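Local coordinates for aggregation suppressing protein (Salmonella enterica subsp. enterica serovar Typhimurium, PDB 4ZJ9) that probably acts as a small heat shock protein chaperone that suppresses the aggregation of other proteins under stress, built here as a dimer of alpha-crystallin domains, at residues A43-Y47 with F107-F111; Y57-V63 with G127-I133; W66-L71 with T83-T87. One frame throughout, in Å; residues are numbered along the deposited sequence.

Contact 1 (A43-Y47 with F107-F111); sequences ATPAY and FQLSF
A43-Y47 runs extended, in no regular strand until Y47, and passes obliquely over strand residues F107-F111, the end-to-end directions 45° apart. No hydrogen bond links the two; contact is almost wholly between side chains, burying 308 Å². T44 is marginal: its CA is 5.9 Å from F107 CA, its CB 4.3 Å from L109 CD2. P45 points its ring toward the strand: CG sits 3.5 Å from the centroid of the F107 ring, 11° off the normal, a CH-pi contact over the face of F107 (chi1 p, 64°), and P45 CD reaches L109 CD2 at 4.4 Å. A46 turns away. Y47, also p at chi1 (70°), points toward the strand, with its CD1 4.4 Å from L109 CD1. Its ring face receives the edge of F111 (chi1 -53°) in a T-shaped pair, centroids 5.2 Å apart and planes at 81°, Y47 CE2 3.7 Å from F111 CE2. F107, L109 and F111 share one side of their strand by beta alternation; Q108 points away and S110 is out of reach. The loop into strand 47-51 covers the apolar side of strand 107-112, in the core between the sheets of the immunoglobulin-like beta sandwich of the alpha-crystallin domain.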
loop_
_atom_site.group_PDB
_atom_site.type_symbol
_atom_site.label_atom_id
_atom_site.label_comp_id
_atom_site.label_asym_id
_atom_site.label_seq_id
_atom_site.Cartn_x
_atom_site.Cartn_y
_atom_site.Cartn_z
ATOM N N ALA A 43 5.948 -5.651 13.378
ATOM C CA ALA A 43 5.730 -4.624 12.293
ATOM C C ALA A 43 4.234 -4.333 12.129
ATOM O O ALA A 43 3.470 -5.145 11.580
ATOM C CB ALA A 43 6.341 -5.083 10.968
ATOM N N THR A 44 3.819 -3.173 12.645
ATOM C CA THR A 44 2.422 -2.731 12.546
ATOM C C THR A 44 2.271 -1.705 11.413
ATOM O O THR A 44 3.194 -0.918 11.128
ATOM C CB THR A 44 1.904 -2.104 13.859
ATOM O OG1 THR A 44 2.649 -0.919 14.183
ATOM C CG2 THR A 44 1.998 -3.095 15.024
ATOM N N PRO A 45 1.116 -1.701 10.756
ATOM C CA PRO A 45 0.992 -0.781 9.648
ATOM C C PRO A 45 1.125 0.640 10.036
ATOM O O PRO A 45 0.604 1.089 11.085
ATOM C CB PRO A 45 -0.423 -1.072 9.101
ATOM C CG PRO A 45 -0.806 -2.380 9.649
ATOM C CD PRO A 45 -0.140 -2.439 10.995
ATOM N N ALA A 46 1.788 1.406 9.177
ATOM C CA ALA A 46 1.817 2.833 9.331
ATOM C C ALA A 46 0.401 3.388 9.266
ATOM O O ALA A 46 -0.450 2.838 8.580
ATOM C CB ALA A 46 2.699 3.428 8.217
ATOM N N TYR A 47 0.133 4.457 9.956
ATOM C CA TYR A 47 -1.130 5.119 9.840
ATOM C C TYR A 47 -0.973 6.644 9.984
ATOM O O TYR A 47 0.060 7.182 10.457
ATOM C CB TYR A 47 -2.174 4.539 10.834
ATOM C CG TYR A 47 -1.882 4.867 12.301
ATOM C CD1 TYR A 47 -1.092 4.040 13.077
ATOM C CD2 TYR A 47 -2.426 6.019 12.913
ATOM C CE1 TYR A 47 -0.785 4.363 14.397
ATOM C CE2 TYR A 47 -2.164 6.329 14.244
ATOM C CZ TYR A 47 -1.322 5.515 14.973
ATOM O OH TYR A 47 -1.087 5.819 16.298
ATOM N N PHE A 107 -2.092 -7.877 12.091
ATOM C CA PHE A 107 -1.937 -6.746 12.991
ATOM C C PHE A 107 -3.241 -6.430 13.697
ATOM O O PHE A 107 -4.295 -6.945 13.334
ATOM C CB PHE A 107 -1.497 -5.517 12.213
ATOM C CG PHE A 107 -2.511 -5.047 11.206
ATOM C CD1 PHE A 107 -2.488 -5.514 9.895
ATOM C CD2 PHE A 107 -3.463 -4.105 11.560
ATOM C CE1 PHE A 107 -3.410 -5.044 8.970
ATOM C CE2 PHE A 107 -4.370 -3.628 10.637
ATOM C CZ PHE A 107 -4.372 -4.141 9.353
ATOM N N GLN A 108 -3.151 -5.600 14.718
ATOM C CA GLN A 108 -4.296 -5.072 15.376
ATOM C C GLN A 108 -3.948 -3.700 15.910
ATOM O O GLN A 108 -3.003 -3.520 16.706
ATOM C CB GLN A 108 -4.804 -5.978 16.489
ATOM C CG GLN A 108 -6.251 -5.644 16.821
ATOM C CD GLN A 108 -6.564 -5.737 18.287
ATOM O OE1 GLN A 108 -6.032 -4.961 19.089
ATOM N NE2 GLN A 108 -7.425 -6.685 18.648
ATOM N N LEU A 109 -4.713 -2.731 15.413
ATOM C CA LEU A 109 -4.636 -1.374 15.836
ATOM C C LEU A 109 -5.870 -1.113 16.692
ATOM O O LEU A 109 -6.892 -1.667 16.436
ATOM C CB LEU A 109 -4.565 -0.455 14.626
ATOM C CG LEU A 109 -3.353 -0.672 13.732
ATOM C CD1 LEU A 109 -3.442 0.334 12.624
ATOM C CD2 LEU A 109 -2.038 -0.452 14.484
ATOM N N SER A 110 -5.730 -0.297 17.734
ATOM C CA SER A 110 -6.826 0.022 18.686
ATOM C C SER A 110 -6.858 1.492 18.935
ATOM O O SER A 110 -5.802 2.126 19.148
ATOM C CB SER A 110 -6.607 -0.730 19.984
ATOM O OG SER A 110 -7.074 -2.065 19.827
ATOM N N PHE A 111 -8.023 2.089 18.802
ATOM C CA PHE A 111 -8.162 3.549 19.059
ATOM C C PHE A 111 -9.351 3.802 19.918
ATOM O O PHE A 111 -10.465 3.398 19.578
ATOM C CB PHE A 111 -8.266 4.360 17.743
ATOM C CG PHE A 111 -7.152 4.076 16.767
ATOM C CD1 PHE A 111 -7.226 2.971 15.917
ATOM C CD2 PHE A 111 -6.011 4.884 16.740
ATOM C CE1 PHE A 111 -6.196 2.683 15.041
ATOM C CE2 PHE A 111 -4.977 4.605 15.861
ATOM C CZ PHE A 111 -5.059 3.490 15.016
#

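Contact 2 (Y57-V63 with G127-I133); sequences YLLTVSV and GLLLVEI
L59 lies beside V131, CB to CB 4.1 Å, and also meets I133, whose CD1 is 4.4 Å from L59 CB. L59 lies on strand 57-62, V131 and I133 on strand 128-133; the strands are antiparallel neighbours whose axes approach to 4.6 Å at 164°. The register pairs Y57 with I133 and steps through to S62 with L128; beyond it V63 lies opposite G127. Y57-I133, L59-V131 and V61-L129 are hydrogen-bonded pairs. Y57 N to I133 O is 2.8 Å. The return bond, I133 N to Y57 O, is 3.0 Å. L59 N to V131 O is 2.9 Å and V131 N to L59 O 2.8 Å, while V61 N to L129 O and L129 N to V61 O are both 2.7 Å. In the intervening non-hydrogen-bonded pairs, CA-H...O contacts approach to 3.3 Å, from T60 CA to L129 O.

Here the alternation suits a beta sandwich, the fold of the alpha-crystallin domain: L59, V61, L129, V131 and I133 project inward, V61 onto L109 and L59 onto F111 of the other sheet. Beta-branched V61 (t) holds its CB 4.1 Å from that of L129 (t, chi2 p). L58, T60, S62, L128, L130 and E132 occupy the other face, where L58 CD1 packs 3.8 Å from the aliphatic CG of E132, and T60 and S62 touch I102 and P64 of the second subunit. At the end, V63 N donates to G127 O at 2.7 Å; the positive phi of G127 (73°) favours glycine, and V63 CG2 reaches L129 CB at 4.0 Å.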
loop_
_atom_site.group_PDB
_atom_site.type_symbol
_atom_site.label_atom_id
_atom_site.label_comp_id
_atom_site.label_asym_id
_atom_site.label_seq_id
_atom_site.Cartn_x
_atom_site.Cartn_y
_atom_site.Cartn_z
ATOM N N TYR A 57 -12.792 12.804 12.743
ATOM C CA TYR A 57 -11.451 12.315 12.560
ATOM C C TYR A 57 -11.406 11.435 11.302
ATOM O O TYR A 57 -12.378 10.891 10.898
ATOM C CB TYR A 57 -11.006 11.523 13.787
ATOM C CG TYR A 57 -11.050 12.302 15.079
ATOM C CD1 TYR A 57 -12.209 12.338 15.873
ATOM C CD2 TYR A 57 -9.946 13.008 15.509
ATOM C CE1 TYR A 57 -12.246 13.079 17.051
ATOM C CE2 TYR A 57 -9.969 13.734 16.685
ATOM C CZ TYR A 57 -11.111 13.781 17.452
ATOM O OH TYR A 57 -11.064 14.535 18.596
ATOM N N LEU A 58 -10.242 11.350 10.680
ATOM C CA LEU A 58 -9.988 10.421 9.579
ATOM C C LEU A 58 -8.767 9.628 9.921
ATOM O O LEU A 58 -7.695 10.177 10.113
ATOM C CB LEU A 58 -9.832 11.100 8.238
ATOM C CG LEU A 58 -9.557 10.102 7.082
ATOM C CD1 LEU A 58 -10.797 9.302 6.699
ATOM C CD2 LEU A 58 -8.978 10.807 5.849
ATOM N N LEU A 59 -8.954 8.322 10.015
ATOM C CA LEU A 59 -7.867 7.403 10.245
ATOM C C LEU A 59 -7.516 6.778 8.909
ATOM O O LEU A 59 -8.388 6.264 8.176
ATOM C CB LEU A 59 -8.319 6.308 11.223
ATOM C CG LEU A 59 -7.354 5.154 11.363
ATOM C CD1 LEU A 59 -6.082 5.614 12.050
ATOM C CD2 LEU A 59 -8.086 4.069 12.139
ATOM N N THR A 60 -6.246 6.824 8.571
ATOM C CA THR A 60 -5.766 6.158 7.361
ATOM C C THR A 60 -4.732 5.121 7.715
ATOM O O THR A 60 -3.680 5.438 8.300
ATOM C CB THR A 60 -5.134 7.241 6.400
ATOM O OG1 THR A 60 -6.169 8.161 6.058
ATOM C CG2 THR A 60 -4.621 6.631 5.134
ATOM N N VAL A 61 -5.001 3.871 7.337
ATOM C CA VAL A 61 -4.061 2.812 7.607
ATOM C C VAL A 61 -3.476 2.303 6.282
ATOM O O VAL A 61 -4.204 2.037 5.336
ATOM C CB VAL A 61 -4.747 1.655 8.342
ATOM C CG1 VAL A 61 -3.723 0.618 8.809
ATOM C CG2 VAL A 61 -5.491 2.198 9.535
ATOM N N SER A 62 -2.144 2.177 6.256
ATOM C CA SER A 62 -1.411 1.680 5.061
ATOM C C SER A 62 -1.507 0.144 5.042
ATOM O O SER A 62 -0.958 -0.505 5.925
ATOM C CB SER A 62 0.060 2.069 5.071
ATOM O OG SER A 62 0.695 1.637 3.825
ATOM N N VAL A 63 -2.255 -0.409 4.085
ATOM C CA VAL A 63 -2.498 -1.831 4.042
ATOM C C VAL A 63 -2.355 -2.340 2.577
ATOM O O VAL A 63 -3.302 -2.898 2.009
ATOM C CB VAL A 63 -3.859 -2.227 4.638
ATOM C CG1 VAL A 63 -3.802 -2.150 6.174
ATOM C CG2 VAL A 63 -4.935 -1.399 4.036
ATOM N N GLY A 127 -4.613 0.664 -1.546
ATOM C CA GLY A 127 -3.760 0.100 -0.502
ATOM C C GLY A 127 -3.864 0.833 0.823
ATOM O O GLY A 127 -3.035 0.645 1.707
ATOM N N LEU A 128 -4.930 1.619 0.975
ATOM C CA LEU A 128 -5.176 2.411 2.133
ATOM C C LEU A 128 -6.550 2.079 2.715
ATOM O O LEU A 128 -7.496 1.834 1.977
ATOM C CB LEU A 128 -5.095 3.947 1.866
ATOM C CG LEU A 128 -3.749 4.445 1.337
ATOM C CD1 LEU A 128 -3.850 5.928 1.009
ATOM C CD2 LEU A 128 -2.609 4.103 2.253
ATOM N N LEU A 129 -6.620 2.026 4.064
ATOM C CA LEU A 129 -7.909 1.812 4.699
ATOM C C LEU A 129 -8.249 3.137 5.340
ATOM O O LEU A 129 -7.486 3.611 6.200
ATOM C CB LEU A 129 -7.783 0.734 5.761
ATOM C CG LEU A 129 -9.109 0.501 6.536
ATOM C CD1 LEU A 129 -10.274 -0.010 5.681
ATOM C CD2 LEU A 129 -8.761 -0.513 7.600
ATOM N N LEU A 130 -9.340 3.737 4.919
ATOM C CA LEU A 130 -9.785 5.012 5.374
ATOM C C LEU A 130 -11.027 4.863 6.233
ATOM O O LEU A 130 -12.079 4.431 5.752
ATOM C CB LEU A 130 -10.118 5.920 4.183
ATOM C CG LEU A 130 -8.866 6.699 3.716
ATOM C CD1 LEU A 130 -7.861 5.835 3.000
ATOM C CD2 LEU A 130 -9.317 7.755 2.726
ATOM N N VAL A 131 -10.916 5.279 7.485
ATOM C CA VAL A 131 -11.980 5.168 8.468
ATOM C C VAL A 131 -12.374 6.544 9.005
ATOM O O VAL A 131 -11.585 7.219 9.684
ATOM C CB VAL A 131 -11.528 4.285 9.614
ATOM C CG1 VAL A 131 -12.732 4.048 10.554
ATOM C CG2 VAL A 131 -11.097 2.955 9.043
ATOM N N GLU A 132 -13.591 6.978 8.702
ATOM C CA GLU A 132 -14.112 8.240 9.227
ATOM C C GLU A 132 -14.787 7.983 10.542
ATOM O O GLU A 132 -15.587 7.075 10.667
ATOM C CB GLU A 132 -15.145 8.882 8.285
ATOM C CG GLU A 132 -14.596 9.028 6.868
ATOM C CD GLU A 132 -15.565 9.682 5.899
ATOM O OE1 GLU A 132 -16.796 9.669 6.168
ATOM O OE2 GLU A 132 -15.070 10.207 4.867
ATOM N N ILE A 133 -14.439 8.814 11.497
ATOM C CA ILE A 133 -14.922 8.708 12.843
ATOM C C ILE A 133 -15.575 10.071 13.148
ATOM O O ILE A 133 -14.951 11.119 13.014
ATOM C CB ILE A 133 -13.805 8.417 13.832
ATOM C CG1 ILE A 133 -13.102 7.095 13.526
ATOM C CG2 ILE A 133 -14.320 8.430 15.261
ATOM C CD1 ILE A 133 -11.634 7.161 13.927
#

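Contact 3 (W66-L71 with T83-T87)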
loop_
_atom_site.group_PDB
_atom_site.type_symbol
_atom_site.label_atom_id
_atom_site.label_comp_id
_atom_site.label_asym_id
_atom_site.label_seq_id
_atom_site.Cartn_x
_atom_site.Cartn_y
_atom_site.Cartn_z
ATOM N N TRP A 66 -3.582 -5.967 1.005
ATOM C CA TRP A 66 -4.650 -6.546 1.862
ATOM C C TRP A 66 -5.978 -6.547 1.127
ATOM O O TRP A 66 -6.287 -5.554 0.428
ATOM C CB TRP A 66 -4.762 -5.768 3.183
ATOM C CG TRP A 66 -3.642 -6.037 4.101
ATOM C CD1 TRP A 66 -2.420 -5.474 4.092
ATOM C CD2 TRP A 66 -3.661 -6.968 5.174
ATOM N NE1 TRP A 66 -1.663 -5.976 5.087
ATOM C CE2 TRP A 66 -2.412 -6.900 5.790
ATOM C CE3 TRP A 66 -4.612 -7.866 5.642
ATOM C CZ2 TRP A 66 -2.070 -7.684 6.857
ATOM C CZ3 TRP A 66 -4.276 -8.665 6.722
ATOM C CH2 TRP A 66 -3.007 -8.557 7.332
ATOM N N LYS A 67 -6.728 -7.656 1.263
ATOM C CA LYS A 67 -8.073 -7.807 0.699
ATOM C C LYS A 67 -9.160 -7.474 1.747
ATOM O O LYS A 67 -8.923 -7.508 2.954
ATOM C CB LYS A 67 -8.300 -9.214 0.146
ATOM C CG LYS A 67 -7.468 -9.589 -1.090
ATOM C CD LYS A 67 -7.666 -11.054 -1.453
ATOM N N GLU A 68 -10.355 -7.144 1.261
ATOM C CA GLU A 68 -11.420 -6.691 2.154
ATOM C C GLU A 68 -11.753 -7.810 3.105
ATOM O O GLU A 68 -11.932 -7.597 4.293
ATOM C CB GLU A 68 -12.666 -6.142 1.426
ATOM C CG GLU A 68 -13.576 -7.158 0.737
ATOM C CD GLU A 68 -14.682 -6.514 -0.162
ATOM O OE1 GLU A 68 -14.966 -5.299 -0.060
ATOM O OE2 GLU A 68 -15.272 -7.230 -1.008
ATOM N N GLU A 69 -11.739 -9.026 2.626
ATOM C CA GLU A 69 -12.034 -10.164 3.542
ATOM C C GLU A 69 -10.996 -10.408 4.665
ATOM O O GLU A 69 -11.273 -11.126 5.607
ATOM C CB GLU A 69 -12.259 -11.483 2.763
ATOM C CG GLU A 69 -11.080 -11.934 1.925
ATOM C CD GLU A 69 -11.115 -11.359 0.521
ATOM O OE1 GLU A 69 -11.797 -10.312 0.272
ATOM O OE2 GLU A 69 -10.441 -11.967 -0.335
ATOM N N GLU A 70 -9.792 -9.844 4.546
ATOM C CA GLU A 70 -8.745 -10.031 5.580
ATOM C C GLU A 70 -8.783 -8.944 6.659
ATOM O O GLU A 70 -8.005 -9.020 7.676
ATOM C CB GLU A 70 -7.372 -9.940 4.916
ATOM C CG GLU A 70 -7.139 -10.929 3.777
ATOM C CD GLU A 70 -5.733 -10.790 3.183
ATOM O OE1 GLU A 70 -5.517 -9.793 2.447
ATOM O OE2 GLU A 70 -4.831 -11.639 3.439
ATOM N N LEU A 71 -9.688 -7.970 6.480
ATOM C CA LEU A 71 -9.729 -6.788 7.322
ATOM C C LEU A 71 -11.020 -6.695 8.080
ATOM O O LEU A 71 -12.080 -6.936 7.512
ATOM C CB LEU A 71 -9.482 -5.502 6.495
ATOM C CG LEU A 71 -8.115 -5.373 5.824
ATOM C CD1 LEU A 71 -8.069 -4.221 4.807
ATOM C CD2 LEU A 71 -7.020 -5.223 6.870
ATOM N N THR A 83 -8.426 -5.042 12.632
ATOM C CA THR A 83 -7.666 -6.290 12.652
ATOM C C THR A 83 -7.431 -6.795 11.260
ATOM O O THR A 83 -8.351 -6.933 10.480
ATOM C CB THR A 83 -8.449 -7.391 13.385
ATOM O OG1 THR A 83 -8.852 -6.890 14.658
ATOM C CG2 THR A 83 -7.594 -8.632 13.561
ATOM N N GLY A 84 -6.198 -7.112 10.961
ATOM C CA GLY A 84 -5.847 -7.733 9.720
ATOM C C GLY A 84 -5.382 -9.121 10.028
ATOM O O GLY A 84 -4.418 -9.324 10.807
ATOM N N LYS A 85 -6.066 -10.087 9.421
ATOM C CA LYS A 85 -5.707 -11.476 9.609
ATOM C C LYS A 85 -5.533 -12.083 8.246
ATOM O O LYS A 85 -6.503 -12.332 7.519
ATOM C CB LYS A 85 -6.686 -12.278 10.491
ATOM C CG LYS A 85 -6.314 -12.160 11.978
ATOM C CD LYS A 85 -7.350 -12.845 12.863
ATOM C CE LYS A 85 -7.457 -12.234 14.263
ATOM N NZ LYS A 85 -8.665 -12.734 14.986
ATOM N N HIS A 86 -4.252 -12.262 7.940
ATOM C CA HIS A 86 -3.806 -12.612 6.626
ATOM C C HIS A 86 -3.975 -14.104 6.435
ATOM O O HIS A 86 -3.664 -14.962 7.290
ATOM C CB HIS A 86 -2.386 -12.056 6.277
ATOM C CG HIS A 86 -1.259 -12.893 6.775
ATOM N ND1 HIS A 86 -1.042 -13.137 8.113
ATOM C CD2 HIS A 86 -0.281 -13.550 6.109
ATOM C CE1 HIS A 86 0.012 -13.918 8.254
ATOM N NE2 HIS A 86 0.493 -14.184 7.052
ATOM N N THR A 87 -4.472 -14.352 5.245
ATOM C CA THR A 87 -5.154 -15.552 4.874
ATOM C C THR A 87 -4.391 -16.843 5.156
ATOM O O THR A 87 -3.141 -16.884 5.227
ATOM C CB THR A 87 -5.512 -15.476 3.369
ATOM O OG1 THR A 87 -6.434 -14.403 3.166
ATOM C CG2 THR A 87 -6.153 -16.771 2.847
#
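Backbone hydrogen bonding begins with E70. The short 3-10 turn at 68-70, with E70 N bonded to K67 O (3.0 Å) and L71 N to E68 O (3.2 Å), brings the E70 carbonyl round to face the other segment, where E70 O accepts K85 N at 2.8 Å. Next to it, L71 and G84 form an antiparallel non-hydrogen-bonded pair, CA to CA 4.7 Å, flanked by CA-H...O contacts from G84 CA to E70 O (3.2 Å) and from L71 CA to T83 O (3.4 Å).

The E70 carboxylate adds the polar side-chain links. OE1 takes K67 N at 2.7 Å within its own segment, while OE2 receives both T87 N (3.3 Å) and T87 OG1 (3.2 Å). A glutamate suits this place because its two oxygens can serve both segments at once; OE1 also forms a salt bridge with K104.

The van der Waals contacts centre on W66. CZ3 of its indole comes 3.5 Å from G84 CA and, along the ring edge, 3.5 Å from K85 N; CH2 is 3.7 Å from H86 CB. Glycine fits at 84 because a CB there would lie 2.9 Å from W66 CZ3, a clash. L71 CD2 reaches G84 CA at 4.0 Å.

W66 also makes a cation-pi contact with K104 and an edge-to-face pair with F107. The contact joins the start of strand 71-76 to the end of strand 79-84 in the three-stranded sheet of the alpha-crystallin domain, with strand 107-112 flanking 79-84 on its other side.

In the fold
Contacts 1 and 2 meet directly, centres about 11 Å apart: A46 O lies 3.0 Å from S62 N, a probable hydrogen bond, and P45 CB is 3.7 Å from V61 CG1. Contact 2 is within one sheet; contact 1 spans to the other, which contact 3 shares through neighbouring strands 107-112 and 79-84. There F107 N lies 3.0 Å from G84 O and F107 CE1 3.6 Å from W66 CZ2. Contacts 2 and 3, centres about 14 Å apart, touch through V63 CG2 and L71 CD1 at 4.3 Å. The side chains of F111 (contact 1) and Y57 (contact 2) each lie about 4 Å from bound MPD, probably from the crystallisation liquor. All three contacts touch the second subunit.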